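Beta-L-arabinobiosidase (Bacteroides thetaiotaomicron, PDB 5MQR) is a glycoside hydrolase of plant pectin breakdown, probably cleaving arabinofuranosyl linkages and also carrying a sialidase-like region. Local coordinates at residues N960-Y965 against L970-Y975; F475-G480 against G485-D490; S840-E843 against M847-G850. All blocks are in the same frame, centred on the assembly; numbering follows the deposited sequence.

Contact 1 of 3, residues N960-Y965 against L970-Y975; sequences NFMNNY and LSDSVY
Met962 and Tyr975 form a Met-aromatic contact between the end of helix 948-964 and the start of helix 972-985. Met962 is a selenomethionine. Met962 SE lies 3.8 Å from Tyr975 CB and 5.5 Å from the centroid of the Tyr975 ring. The approach is oblique, 57° off the ring normal, so selenium meets the root of the tyrosine more than its ring. The Met962 chain runs extended through chi2 and then bends at chi3 (77°). That bend turns CE to the loop that leads into the second helix. There Met962 CE sits 3.3 Å from Ser971 O. Leu970 O and Asp972 OD1 are also close to it. The methyl group faces three oxygens, and weak CH···O attraction probably adds to the packing. Ser971 holds the N-cap position of helix 972-985, and its carbonyl also accepts weak bonds from Val974 N and Tyr975 N. Both helices belong to the MGH1-like glycoside hydrolase region, consistent with the (alpha/alpha)6 barrel of six-hairpin glycosidases. Here a short loop joins them, and their local segments run roughly antiparallel. Leu970 adds a second apolar patch. Leu970 CB lies 4.2 Å from Met962 SE. Leu970 CD1 reaches the edge of the Phe961 ring, near its plane, 4.1 Å from Phe961 CD2. The Leu970 and Phe961 side chains cross at about a right angle. Phe961 CG is anti to the backbone N (chi1 -177°), which carries the ring over to Leu970. Trp907 stacks with the same ring, and Trp892 meets it edge-to-face.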
ATOM      1  N   ASN A 960     -27.239  -5.653   9.360  1.00 24.15           N
ATOM      2  CA  ASN A 960     -28.237  -5.229   8.371  1.00 24.73           C
ATOM      3  C   ASN A 960     -28.948  -3.977   8.842  1.00 25.05           C
ATOM      4  O   ASN A 960     -29.122  -3.025   8.084  1.00 24.82           O
ATOM      5  CB  ASN A 960     -29.269  -6.326   8.113  1.00 25.07           C
ATOM      6  CG  ASN A 960     -28.739  -7.453   7.249  1.00 24.94           C
ATOM      7  OD1 ASN A 960     -27.704  -7.343   6.582  1.00 24.49           O
ATOM      8  ND2 ASN A 960     -29.475  -8.548   7.239  1.00 24.99           N
ATOM      9  N   PHE A 961     -29.362  -4.015  10.102  1.00 25.34           N
ATOM     10  CA  PHE A 961     -30.041  -2.909  10.743  1.00 26.46           C
ATOM     11  C   PHE A 961     -29.172  -1.668  10.686  1.00 26.68           C
ATOM     12  O   PHE A 961     -29.648  -0.612  10.298  1.00 26.69           O
ATOM     13  CB  PHE A 961     -30.340  -3.254  12.191  1.00 26.91           C
ATOM     14  CG  PHE A 961     -31.114  -2.200  12.927  1.00 28.12           C
ATOM     15  CD1 PHE A 961     -32.414  -1.853  12.527  1.00 28.39           C
ATOM     16  CD2 PHE A 961     -30.582  -1.610  14.092  1.00 28.38           C
ATOM     17  CE1 PHE A 961     -33.127  -0.914  13.243  1.00 29.12           C
ATOM     18  CE2 PHE A 961     -31.308  -0.676  14.807  1.00 28.40           C
ATOM     19  CZ  PHE A 961     -32.564  -0.320  14.375  1.00 28.94           C
HETATM   20  N   MSE A 962     -27.896  -1.811  11.026  1.00 26.52           N
HETATM   21  CA  MSE A 962     -26.992  -0.655  11.043  1.00 27.37           C
HETATM   22  C   MSE A 962     -26.658  -0.135   9.664  1.00 27.33           C
HETATM   23  O   MSE A 962     -26.458   1.076   9.482  1.00 27.76           O
HETATM   24  CB  MSE A 962     -25.735  -1.003  11.809  1.00 27.84           C
HETATM   25  CG  MSE A 962     -26.079  -1.085  13.292  1.00 29.36           C
HETATM   26 SE   MSE A 962     -24.515  -1.695  14.319  1.00 30.95          SE
HETATM   27  CE  MSE A 962     -23.560   0.021  14.286  1.00 30.64           C
ATOM     28  N   ASN A 963     -26.598  -1.024   8.681  1.00 26.85           N
ATOM     29  CA  ASN A 963     -26.352  -0.613   7.305  1.00 27.37           C
ATOM     30  C   ASN A 963     -27.578  -0.070   6.574  1.00 28.09           C
ATOM     31  O   ASN A 963     -27.435   0.868   5.808  1.00 28.01           O
ATOM     32  CB  ASN A 963     -25.784  -1.767   6.476  1.00 27.08           C
ATOM     33  CG  ASN A 963     -24.307  -1.922   6.649  1.00 26.49           C
ATOM     34  OD1 ASN A 963     -23.539  -1.315   5.903  1.00 27.20           O
ATOM     35  ND2 ASN A 963     -23.888  -2.720   7.639  1.00 25.57           N
ATOM     36  N   ASN A 964     -28.757  -0.665   6.783  1.00 28.40           N
ATOM     37  CA  ASN A 964     -29.891  -0.438   5.884  1.00 29.23           C
ATOM     38  C   ASN A 964     -31.013   0.396   6.490  1.00 30.50           C
ATOM     39  O   ASN A 964     -31.921   0.761   5.780  1.00 30.83           O
ATOM     40  CB  ASN A 964     -30.444  -1.782   5.373  1.00 28.83           C
ATOM     41  CG  ASN A 964     -29.402  -2.609   4.656  1.00 28.34           C
ATOM     42  OD1 ASN A 964     -28.490  -2.075   4.038  1.00 28.31           O
ATOM     43  ND2 ASN A 964     -29.523  -3.918   4.744  1.00 28.13           N
ATOM     44  N   TYR A 965     -30.944   0.719   7.781  1.00 31.40           N
ATOM     45  CA  TYR A 965     -32.041   1.392   8.476  1.00 32.77           C
ATOM     46  C   TYR A 965     -31.529   2.715   9.073  1.00 34.23           C
ATOM     47  O   TYR A 965     -30.411   2.761   9.571  1.00 33.17           O
ATOM     48  CB  TYR A 965     -32.621   0.495   9.580  1.00 32.07           C
ATOM     49  CG  TYR A 965     -33.375  -0.727   9.074  1.00 31.79           C
ATOM     50  CD1 TYR A 965     -32.706  -1.797   8.468  1.00 31.02           C
ATOM     51  CD2 TYR A 965     -34.764  -0.827   9.226  1.00 31.86           C
ATOM     52  CE1 TYR A 965     -33.402  -2.912   8.008  1.00 30.78           C
ATOM     53  CE2 TYR A 965     -35.459  -1.926   8.771  1.00 31.78           C
ATOM     54  CZ  TYR A 965     -34.775  -2.966   8.161  1.00 31.31           C
ATOM     55  OH  TYR A 965     -35.473  -4.053   7.711  1.00 31.27           O
ATOM     56  N   LEU A 970     -27.823   2.132  18.049  1.00 34.68           N
ATOM     57  CA  LEU A 970     -26.591   1.377  18.127  1.00 34.04           C
ATOM     58  C   LEU A 970     -25.432   2.109  17.439  1.00 33.66           C
ATOM     59  O   LEU A 970     -25.566   2.544  16.300  1.00 33.77           O
ATOM     60  CB  LEU A 970     -26.790   0.034  17.438  1.00 33.69           C
ATOM     61  CG  LEU A 970     -27.815  -0.911  18.052  1.00 33.92           C
ATOM     62  CD1 LEU A 970     -27.949  -2.144  17.176  1.00 33.38           C
ATOM     63  CD2 LEU A 970     -27.393  -1.290  19.465  1.00 33.72           C
ATOM     64  N   SER A 971     -24.307   2.224  18.142  1.00 32.38           N
ATOM     65  CA  SER A 971     -23.083   2.748  17.571  1.00 31.57           C
ATOM     66  C   SER A 971     -22.191   1.601  17.075  1.00 30.30           C
ATOM     67  O   SER A 971     -22.407   0.435  17.373  1.00 29.08           O
ATOM     68  CB  SER A 971     -22.324   3.576  18.618  1.00 31.22           C
ATOM     69  OG  SER A 971     -21.999   2.777  19.731  1.00 31.29           O
ATOM     70  N   ASP A 972     -21.168   1.968  16.324  1.00 30.27           N
ATOM     71  CA  ASP A 972     -20.111   1.038  15.946  1.00 30.21           C
ATOM     72  C   ASP A 972     -19.474   0.327  17.164  1.00 29.44           C
ATOM     73  O   ASP A 972     -19.211  -0.879  17.098  1.00 28.60           O
ATOM     74  CB  ASP A 972     -19.034   1.744  15.095  1.00 30.33           C
ATOM     75  CG  ASP A 972     -19.544   2.164  13.715  1.00 31.17           C
ATOM     76  OD1 ASP A 972     -20.699   1.836  13.377  1.00 31.92           O
ATOM     77  OD2 ASP A 972     -18.788   2.844  12.970  1.00 31.95           O
ATOM     78  N   SER A 973     -19.262   1.062  18.257  1.00 28.84           N
ATOM     79  CA  SER A 973     -18.664   0.498  19.468  1.00 29.00           C
ATOM     80  C   SER A 973     -19.430  -0.676  19.978  1.00 27.86           C
ATOM     81  O   SER A 973     -18.835  -1.634  20.463  1.00 28.08           O
ATOM     82  CB  SER A 973     -18.584   1.527  20.600  1.00 29.80           C
ATOM     83  OG  SER A 973     -17.626   2.473  20.234  1.00 32.02           O
ATOM     84  N   VAL A 974     -20.749  -0.581  19.905  1.00 26.59           N
ATOM     85  CA  VAL A 974     -21.582  -1.658  20.342  1.00 25.89           C
ATOM     86  C   VAL A 974     -21.406  -2.908  19.475  1.00 24.22           C
ATOM     87  O   VAL A 974     -21.292  -4.011  20.010  1.00 22.93           O
ATOM     88  CB  VAL A 974     -23.072  -1.246  20.427  1.00 26.45           C
ATOM     89  CG1 VAL A 974     -23.958  -2.453  20.740  1.00 25.99           C
ATOM     90  CG2 VAL A 974     -23.245  -0.189  21.511  1.00 27.55           C
ATOM     91  N   TYR A 975     -21.430  -2.735  18.161  1.00 23.78           N
ATOM     92  CA  TYR A 975     -21.256  -3.870  17.260  1.00 23.90           C
ATOM     93  C   TYR A 975     -19.846  -4.471  17.452  1.00 23.57           C
ATOM     94  O   TYR A 975     -19.691  -5.697  17.556  1.00 23.73           O
ATOM     95  CB  TYR A 975     -21.495  -3.488  15.779  1.00 23.41           C
ATOM     96  CG  TYR A 975     -21.128  -4.594  14.828  1.00 22.92           C
ATOM     97  CD1 TYR A 975     -22.047  -5.578  14.465  1.00 23.52           C
ATOM     98  CD2 TYR A 975     -19.854  -4.680  14.311  1.00 22.73           C
ATOM     99  CE1 TYR A 975     -21.689  -6.627  13.606  1.00 23.11           C
ATOM    100  CE2 TYR A 975     -19.483  -5.701  13.455  1.00 22.57           C
ATOM    101  CZ  TYR A 975     -20.396  -6.675  13.102  1.00 22.64           C
ATOM    102  OH  TYR A 975     -19.991  -7.678  12.245  1.00 22.54           O
TER

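Contact 2 of 3, residues F475-G480 against G485-D490; sequences FDLSAG and GILQID
Phe475 and Ile489 face each other across a beta-sandwich. Phe475 belongs to strand 470-479, and Ile489 to strand 487-492 of the other sheet. The meeting point is Ile489 CD1, which lies 3.7 Å from Phe475 CZ and 4.1 Å from Phe475 CE1. The methyl group approaches the ring obliquely. Phe475 CG stands between its own backbone N and carbonyl carbon (chi1 55°), the crowded position, with the far end of the ring directed at Ile489. The straight chain of Ile489 (chi2 170°) carries CD1 out to the ring. Phe569 packs edge-to-face on the Phe475 ring and also touches Ile489.

The second pair is Leu477 and Leu487. The two lie side by side and point in opposite senses, with Leu477 CD1 3.8 Å from Leu487 CD2. Each uses one branch of its fork. Leu504 touches both leucines, which places them in the same apolar layer.

The neighbouring polar residues turn to the far sides of their sheets. Asp476 bonds to His531 and Asn606, and Asp490 makes salt bridges with Arg501 and Arg570. All four contacting residues are buried. Only carbon meets carbon between the two segments. The two sheets of this CBM-like domain are therefore held together here by close apolar packing and the hydrophobic effect, not by directional bonds.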
ATOM      1  N   PHE A 475       6.473  -8.959 -23.782  1.00 26.01           N
ATOM      2  CA  PHE A 475       6.621  -7.624 -24.332  1.00 26.24           C
ATOM      3  C   PHE A 475       7.034  -7.741 -25.774  1.00 26.79           C
ATOM      4  O   PHE A 475       7.571  -8.769 -26.185  1.00 27.10           O
ATOM      5  CB  PHE A 475       7.652  -6.774 -23.540  1.00 26.18           C
ATOM      6  CG  PHE A 475       9.010  -7.417 -23.401  1.00 26.29           C
ATOM      7  CD1 PHE A 475       9.994  -7.206 -24.361  1.00 26.26           C
ATOM      8  CD2 PHE A 475       9.307  -8.225 -22.309  1.00 26.02           C
ATOM      9  CE1 PHE A 475      11.231  -7.803 -24.247  1.00 26.32           C
ATOM     10  CE2 PHE A 475      10.558  -8.822 -22.194  1.00 25.83           C
ATOM     11  CZ  PHE A 475      11.514  -8.613 -23.164  1.00 25.99           C
ATOM     12  N   ASP A 476       6.756  -6.688 -26.537  1.00 27.32           N
ATOM     13  CA  ASP A 476       7.255  -6.554 -27.899  1.00 28.11           C
ATOM     14  C   ASP A 476       8.547  -5.759 -27.870  1.00 27.81           C
ATOM     15  O   ASP A 476       8.663  -4.792 -27.139  1.00 28.39           O
ATOM     16  CB  ASP A 476       6.222  -5.879 -28.790  1.00 28.68           C
ATOM     17  CG  ASP A 476       4.981  -6.704 -28.948  1.00 29.37           C
ATOM     18  OD1 ASP A 476       5.102  -7.876 -29.349  1.00 30.37           O
ATOM     19  OD2 ASP A 476       3.879  -6.202 -28.664  1.00 29.67           O
ATOM     20  N   LEU A 477       9.499  -6.168 -28.695  1.00 27.86           N
ATOM     21  CA  LEU A 477      10.865  -5.658 -28.678  1.00 27.59           C
ATOM     22  C   LEU A 477      11.289  -5.374 -30.096  1.00 28.42           C
ATOM     23  O   LEU A 477      11.125  -6.222 -30.986  1.00 29.22           O
ATOM     24  CB  LEU A 477      11.797  -6.725 -28.108  1.00 27.24           C
ATOM     25  CG  LEU A 477      13.304  -6.502 -28.056  1.00 27.56           C
ATOM     26  CD1 LEU A 477      13.687  -5.321 -27.180  1.00 27.02           C
ATOM     27  CD2 LEU A 477      13.932  -7.781 -27.523  1.00 28.05           C
ATOM     28  N   SER A 478      11.866  -4.203 -30.303  1.00 28.59           N
ATOM     29  CA  SER A 478      12.472  -3.840 -31.585  1.00 29.02           C
ATOM     30  C   SER A 478      13.784  -3.139 -31.326  1.00 28.41           C
ATOM     31  O   SER A 478      13.870  -2.316 -30.423  1.00 28.09           O
ATOM     32  CB  SER A 478      11.554  -2.904 -32.350  1.00 29.61           C
ATOM     33  OG  SER A 478      11.949  -2.831 -33.710  1.00 31.18           O
ATOM     34  N   ALA A 479      14.791  -3.460 -32.121  1.00 28.60           N
ATOM     35  CA  ALA A 479      16.097  -2.812 -32.054  1.00 28.79           C
ATOM     36  C   ALA A 479      16.339  -1.997 -33.321  1.00 29.24           C
ATOM     37  O   ALA A 479      16.098  -2.473 -34.426  1.00 30.66           O
ATOM     38  CB  ALA A 479      17.180  -3.874 -31.910  1.00 28.86           C
ATOM     39  N   GLY A 480      16.860  -0.784 -33.178  1.00 29.08           N
ATOM     40  CA  GLY A 480      17.169   0.056 -34.339  1.00 29.55           C
ATOM     41  C   GLY A 480      18.424  -0.318 -35.128  1.00 30.15           C
ATOM     42  O   GLY A 480      18.794   0.394 -36.062  1.00 31.08           O
ATOM     43  N   GLY A 485      25.983  -1.603 -30.117  1.00 29.77           N
ATOM     44  CA  GLY A 485      25.199  -1.454 -28.904  1.00 29.46           C
ATOM     45  C   GLY A 485      24.940  -2.770 -28.181  1.00 29.21           C
ATOM     46  O   GLY A 485      25.246  -3.867 -28.676  1.00 29.64           O
ATOM     47  N   ILE A 486      24.343  -2.646 -27.009  1.00 28.70           N
ATOM     48  CA  ILE A 486      23.933  -3.800 -26.234  1.00 28.61           C
ATOM     49  C   ILE A 486      22.651  -3.458 -25.477  1.00 27.23           C
ATOM     50  O   ILE A 486      22.479  -2.327 -25.035  1.00 26.65           O
ATOM     51  CB  ILE A 486      25.080  -4.268 -25.300  1.00 29.72           C
ATOM     52  CG1 ILE A 486      24.738  -5.610 -24.625  1.00 31.01           C
ATOM     53  CG2 ILE A 486      25.371  -3.225 -24.233  1.00 29.48           C
ATOM     54  CD1 ILE A 486      25.919  -6.282 -23.919  1.00 31.50           C
ATOM     55  N   LEU A 487      21.735  -4.425 -25.377  1.00 26.53           N
ATOM     56  CA  LEU A 487      20.591  -4.317 -24.465  1.00 25.58           C
ATOM     57  C   LEU A 487      20.596  -5.508 -23.531  1.00 25.13           C
ATOM     58  O   LEU A 487      20.554  -6.647 -23.990  1.00 25.39           O
ATOM     59  CB  LEU A 487      19.272  -4.276 -25.226  1.00 25.60           C
ATOM     60  CG  LEU A 487      18.032  -4.106 -24.349  1.00 24.88           C
ATOM     61  CD1 LEU A 487      17.961  -2.721 -23.718  1.00 24.29           C
ATOM     62  CD2 LEU A 487      16.808  -4.375 -25.184  1.00 25.12           C
ATOM     63  N   GLN A 488      20.675  -5.249 -22.226  1.00 24.39           N
ATOM     64  CA  GLN A 488      20.536  -6.323 -21.232  1.00 24.00           C
ATOM     65  C   GLN A 488      19.161  -6.273 -20.596  1.00 23.30           C
ATOM     66  O   GLN A 488      18.705  -5.195 -20.237  1.00 23.00           O
ATOM     67  CB  GLN A 488      21.598  -6.202 -20.165  1.00 23.88           C
ATOM     68  CG  GLN A 488      22.994  -6.337 -20.736  1.00 24.62           C
ATOM     69  CD  GLN A 488      24.020  -6.567 -19.662  1.00 24.42           C
ATOM     70  OE1 GLN A 488      23.886  -6.059 -18.535  1.00 24.08           O
ATOM     71  NE2 GLN A 488      25.044  -7.355 -19.988  1.00 24.86           N
ATOM     72  N   ILE A 489      18.528  -7.440 -20.465  1.00 23.19           N
ATOM     73  CA  ILE A 489      17.235  -7.587 -19.812  1.00 23.26           C
ATOM     74  C   ILE A 489      17.403  -8.532 -18.605  1.00 22.95           C
ATOM     75  O   ILE A 489      17.682  -9.723 -18.774  1.00 23.12           O
ATOM     76  CB  ILE A 489      16.156  -8.119 -20.789  1.00 23.72           C
ATOM     77  CG1 ILE A 489      16.022  -7.197 -21.991  1.00 24.08           C
ATOM     78  CG2 ILE A 489      14.794  -8.181 -20.103  1.00 23.63           C
ATOM     79  CD1 ILE A 489      15.162  -7.765 -23.091  1.00 24.79           C
ATOM     80  N   ASP A 490      17.236  -7.984 -17.408  1.00 22.61           N
ATOM     81  CA  ASP A 490      17.523  -8.683 -16.160  1.00 23.28           C
ATOM     82  C   ASP A 490      16.236  -8.893 -15.351  1.00 22.61           C
ATOM     83  O   ASP A 490      15.388  -8.023 -15.310  1.00 21.42           O
ATOM     84  CB  ASP A 490      18.507  -7.869 -15.293  1.00 23.88           C
ATOM     85  CG  ASP A 490      19.944  -7.898 -15.809  1.00 25.30           C
ATOM     86  OD1 ASP A 490      20.201  -8.445 -16.921  1.00 26.88           O
ATOM     87  OD2 ASP A 490      20.827  -7.334 -15.095  1.00 25.66           O
TER

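Contact 3 of 3, residues S840-E843 against M847-G850; sequences SGDE and MRYG
Asp842 and Arg848 are linked through water 1, at the start of helix 843-864. The water donates to Asp842 OD2 at 2.7 Å and accepts from Arg848 NH2 at 3.0 Å. The charges themselves stay apart, with Asp842 OD1 4.3 Å from Arg848 NH2. This is too far for a salt bridge, though the opposite charges probably still attract. Turns at chi3 (-79°) and chi4 (-77°) fold the end of Arg848 back to the aspartate. Asp842 OD1 comes obliquely to the guanidinium group.

The direct bond between the segments is in the backbone. Met847 N donates to Glu843 O at 3.1 Å, with an N-H···O angle of 155°. It is the i to i+4 bond of the first helical turn. Met847 is a selenomethionine.

Capping is the third kind of interaction. Asp842 OD1 accepts from Met845 N, just past the first segment. The two carboxylate oxygens thus divide the work: OD1 serves the helix end and OD2 the water. A negative group placed there would probably interact favourably with the helix dipole. Gly841, with positive phi, ends helix 820-839 in a Schellman motif. A Schellman C-cap followed at once by an aspartate N-cap is a tight helix-to-helix turn, here on the surface of the MGH1-like glycoside hydrolase region.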
ATOM      1  N   SER A 840     -34.018 -14.815 -13.788  1.00 38.34           N
ATOM      2  CA  SER A 840     -34.394 -15.886 -14.717  1.00 38.33           C
ATOM      3  C   SER A 840     -35.113 -15.360 -15.963  1.00 38.36           C
ATOM      4  O   SER A 840     -35.330 -16.131 -16.885  1.00 38.61           O
ATOM      5  CB  SER A 840     -35.342 -16.911 -14.033  1.00 39.19           C
ATOM      6  OG  SER A 840     -34.691 -17.718 -13.057  1.00 40.28           O
ATOM      7  N   GLY A 841     -35.513 -14.080 -15.984  1.00 37.48           N
ATOM      8  CA  GLY A 841     -36.499 -13.573 -16.950  1.00 37.68           C
ATOM      9  C   GLY A 841     -37.915 -14.125 -16.733  1.00 37.76           C
ATOM     10  O   GLY A 841     -38.723 -14.098 -17.655  1.00 39.00           O
ATOM     11  N   ASP A 842     -38.217 -14.644 -15.534  1.00 35.98           N
ATOM     12  CA  ASP A 842     -39.538 -15.232 -15.239  1.00 36.05           C
ATOM     13  C   ASP A 842     -40.346 -14.248 -14.344  1.00 35.18           C
ATOM     14  O   ASP A 842     -40.239 -14.246 -13.108  1.00 33.41           O
ATOM     15  CB  ASP A 842     -39.388 -16.632 -14.615  1.00 35.69           C
ATOM     16  CG  ASP A 842     -40.717 -17.348 -14.442  1.00 36.46           C
ATOM     17  OD1 ASP A 842     -41.775 -16.725 -14.664  1.00 37.25           O
ATOM     18  OD2 ASP A 842     -40.711 -18.543 -14.067  1.00 36.19           O
ATOM     19  N   GLU A 843     -41.135 -13.404 -15.017  1.00 35.16           N
ATOM     20  CA  GLU A 843     -41.863 -12.325 -14.369  1.00 34.86           C
ATOM     21  C   GLU A 843     -43.049 -12.867 -13.547  1.00 35.09           C
ATOM     22  O   GLU A 843     -43.379 -12.314 -12.494  1.00 34.81           O
ATOM     23  CB  GLU A 843     -42.289 -11.281 -15.417  1.00 35.51           C
ATOM     24  CG  GLU A 843     -41.089 -10.528 -15.994  1.00 34.88           C
ATOM     25  CD  GLU A 843     -41.425  -9.436 -16.993  1.00 35.55           C
ATOM     26  OE1 GLU A 843     -42.573  -9.336 -17.453  1.00 35.98           O
ATOM     27  OE2 GLU A 843     -40.503  -8.669 -17.349  1.00 35.85           O
HETATM   28  N   MSE A 847     -43.549 -12.373  -9.367  1.00 33.38           N
HETATM   29  CA  MSE A 847     -44.762 -11.932  -8.683  1.00 34.15           C
HETATM   30  C   MSE A 847     -45.265 -12.957  -7.694  1.00 33.26           C
HETATM   31  O   MSE A 847     -45.554 -12.601  -6.570  1.00 32.48           O
HETATM   32  CB  MSE A 847     -45.870 -11.608  -9.683  1.00 36.28           C
HETATM   33  CG  MSE A 847     -47.151 -11.041  -9.052  1.00 38.04           C
HETATM   34 SE   MSE A 847     -46.697  -9.485  -7.919  1.00 39.84          SE
HETATM   35  CE  MSE A 847     -45.816  -8.311  -9.220  1.00 39.39           C
ATOM     36  N   ARG A 848     -45.382 -14.225  -8.098  1.00 32.91           N
ATOM     37  CA  ARG A 848     -45.820 -15.305  -7.176  1.00 32.76           C
ATOM     38  C   ARG A 848     -45.064 -15.286  -5.833  1.00 31.84           C
ATOM     39  O   ARG A 848     -45.681 -15.385  -4.765  1.00 31.80           O
ATOM     40  CB  ARG A 848     -45.684 -16.699  -7.803  1.00 32.49           C
ATOM     41  CG  ARG A 848     -46.862 -17.127  -8.652  1.00 33.49           C
ATOM     42  CD  ARG A 848     -46.661 -18.511  -9.253  1.00 33.39           C
ATOM     43  NE  ARG A 848     -45.785 -18.493 -10.425  1.00 33.40           N
ATOM     44  CZ  ARG A 848     -46.141 -18.099 -11.657  1.00 34.04           C
ATOM     45  NH1 ARG A 848     -47.364 -17.651 -11.924  1.00 34.71           N
ATOM     46  NH2 ARG A 848     -45.241 -18.138 -12.634  1.00 34.09           N
ATOM     47  N   TYR A 849     -43.752 -15.138  -5.889  1.00 30.92           N
ATOM     48  CA  TYR A 849     -42.949 -15.158  -4.674  1.00 30.91           C
ATOM     49  C   TYR A 849     -42.845 -13.796  -3.989  1.00 30.80           C
ATOM     50  O   TYR A 849     -42.691 -13.757  -2.780  1.00 30.18           O
ATOM     51  CB  TYR A 849     -41.564 -15.771  -4.934  1.00 30.54           C
ATOM     52  CG  TYR A 849     -41.640 -17.267  -5.040  1.00 31.30           C
ATOM     53  CD1 TYR A 849     -41.612 -18.057  -3.900  1.00 31.76           C
ATOM     54  CD2 TYR A 849     -41.785 -17.896  -6.270  1.00 32.37           C
ATOM     55  CE1 TYR A 849     -41.700 -19.445  -3.978  1.00 32.53           C
ATOM     56  CE2 TYR A 849     -41.890 -19.281  -6.370  1.00 33.12           C
ATOM     57  CZ  TYR A 849     -41.842 -20.054  -5.222  1.00 33.26           C
ATOM     58  OH  TYR A 849     -41.938 -21.421  -5.310  1.00 34.46           O
ATOM     59  N   GLY A 850     -42.921 -12.702  -4.746  1.00 31.39           N
ATOM     60  CA  GLY A 850     -42.991 -11.358  -4.186  1.00 31.95           C
ATOM     61  C   GLY A 850     -44.271 -11.155  -3.383  1.00 33.36           C
ATOM     62  O   GLY A 850     -44.243 -10.532  -2.337  1.00 33.19           O
TER
HETATM   63  O   HOH W   1     -42.759 -19.822 -12.891  1.00 39.81           O

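Overall arrangement
Contact 2 comes first along the chain. It spans the short link from strand 470-479 to strand 487-492 and ties together the two sheets of the CBM-like domain. Contact 3 follows, where helix 820-839 gives way to helix 843-864. It joins that turn to the opening of the second helix. Contact 1 comes last and closes the loop between helices 948-964 and 972-985. The three lie in series; none nests in or crosses another. Contacts 1 and 3 share the MGH1-like region, with nearest atoms about 15 Å apart. Contact 2 is remote, its centre about 58 Å from that of contact 1 and about 60 Å from that of contact 3.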